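Local atomic coordinates of probable transcriptional regulator (Rhodococcus jostii, PDB entry 3HIM), a protein that probably binds DNA as a transcription factor of the TetR family, recognising regulatory sequences through an N-terminal helix-turn-helix domain. Residues 63-66 / 67-71. Numbering follows the deposited sequence.
Sequences LLYA and ISLEG
Tyr65 and Leu69, one helical turn apart, illustrate how the i to i+4 spacing of an alpha-helix pairs side chains on one face. Leu69 CB lies 3.2 Å from Tyr65 O, beside the backbone bond in which Leu69 N donates to that same oxygen over 2.8 Å, and one face of the Tyr65 ring lies over this CB, offset toward the rim. With CG anti to the backbone N (chi1 179°), the branch turns up toward the ring and crosses the tyrosine side chain at a slant, and its methyls reach the phenol end: CD1 is 4.0 Å from Tyr65 OH, while CD2 meets both OH, at 3.9 Å, and CZ. Round the helix the same spacing recurs in Leu63 and Ile67, whose CD1 methyls touch at 4.2 Å; Ile67 CG1 also passes 3.3 Å from Leu63 O, the acceptor for Ile67 N. Four successive i to i+4 bonds join residues 63-66 to 67-70, that from Glu70 N to Ala66 O spanning 3.0 Å, and Gly71 N to Ile67 O continues the series. Glu70 extends its carboxylate to a salt bridge with Arg22 of helix 16-32. Helix 60-82 thus bridges two parts of the TetR fold: Leu63 and Ile67 pack on helix 16-32 of the probable DNA-binding domain, Leu64 and Ile67 meet Val113 of helix 108-116, and Tyr65 stacks on His125 while Leu69 contacts Ile129 and Ile132 of helix 123-149.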
# COMPACT_ATOMS: atom_id res chain seq x y z
N LEU B 63 2.34 -22.12 -6.94
CA LEU B 63 3.58 -21.51 -6.48
C LEU B 63 3.30 -20.12 -5.89
O LEU B 63 3.90 -19.73 -4.87
CB LEU B 63 4.57 -21.43 -7.64
CG LEU B 63 5.89 -20.66 -7.44
CD1 LEU B 63 6.66 -21.16 -6.21
CD2 LEU B 63 6.75 -20.78 -8.69
N LEU B 64 2.40 -19.37 -6.54
CA LEU B 64 1.96 -18.09 -6.01
C LEU B 64 1.27 -18.27 -4.64
O LEU B 64 1.54 -17.53 -3.69
CB LEU B 64 1.02 -17.39 -7.00
CG LEU B 64 0.32 -16.14 -6.43
CD1 LEU B 64 1.35 -15.00 -6.31
CD2 LEU B 64 -0.86 -15.73 -7.31
N TYR B 65 0.38 -19.27 -4.56
CA TYR B 65 -0.30 -19.59 -3.32
C TYR B 65 0.70 -19.93 -2.23
O TYR B 65 0.58 -19.41 -1.12
CB TYR B 65 -1.28 -20.74 -3.52
CG TYR B 65 -1.86 -21.27 -2.22
CD1 TYR B 65 -2.60 -20.44 -1.37
CD2 TYR B 65 -1.65 -22.60 -1.83
CE1 TYR B 65 -3.12 -20.90 -0.16
CE2 TYR B 65 -2.18 -23.09 -0.62
CZ TYR B 65 -2.91 -22.23 0.20
OH TYR B 65 -3.42 -22.68 1.38
N ALA B 66 1.69 -20.77 -2.54
CA ALA B 66 2.73 -21.06 -1.55
C ALA B 66 3.41 -19.77 -1.07
O ALA B 66 3.57 -19.56 0.12
CB ALA B 66 3.77 -22.06 -2.09
N ILE B 67 3.80 -18.90 -1.99
CA ILE B 67 4.44 -17.63 -1.64
C ILE B 67 3.52 -16.79 -0.74
O ILE B 67 3.93 -16.28 0.29
CB ILE B 67 4.88 -16.85 -2.92
CG1 ILE B 67 6.03 -17.59 -3.62
CG2 ILE B 67 5.29 -15.41 -2.62
CD1 ILE B 67 6.28 -17.14 -5.05
N SER B 68 2.25 -16.69 -1.11
CA SER B 68 1.31 -15.83 -0.42
C SER B 68 0.97 -16.38 0.98
O SER B 68 0.87 -15.63 1.96
CB SER B 68 0.06 -15.65 -1.28
OG SER B 68 -0.83 -14.74 -0.67
N LEU B 69 0.80 -17.69 1.07
CA LEU B 69 0.56 -18.37 2.34
C LEU B 69 1.73 -18.16 3.29
O LEU B 69 1.56 -17.76 4.46
CB LEU B 69 0.36 -19.86 2.08
CG LEU B 69 0.11 -20.79 3.26
CD1 LEU B 69 -1.26 -20.49 3.92
CD2 LEU B 69 0.17 -22.24 2.76
N GLU B 70 2.93 -18.41 2.77
CA GLU B 70 4.16 -18.29 3.54
C GLU B 70 4.20 -16.90 4.13
O GLU B 70 4.33 -16.74 5.35
CB GLU B 70 5.36 -18.56 2.64
CG GLU B 70 6.75 -18.32 3.24
CD GLU B 70 7.87 -18.91 2.38
OE1 GLU B 70 7.96 -18.62 1.15
OE2 GLU B 70 8.68 -19.68 2.93
N GLY B 71 4.07 -15.89 3.26
CA GLY B 71 4.11 -14.47 3.65
C GLY B 71 3.03 -14.08 4.65
O GLY B 71 3.33 -13.47 5.67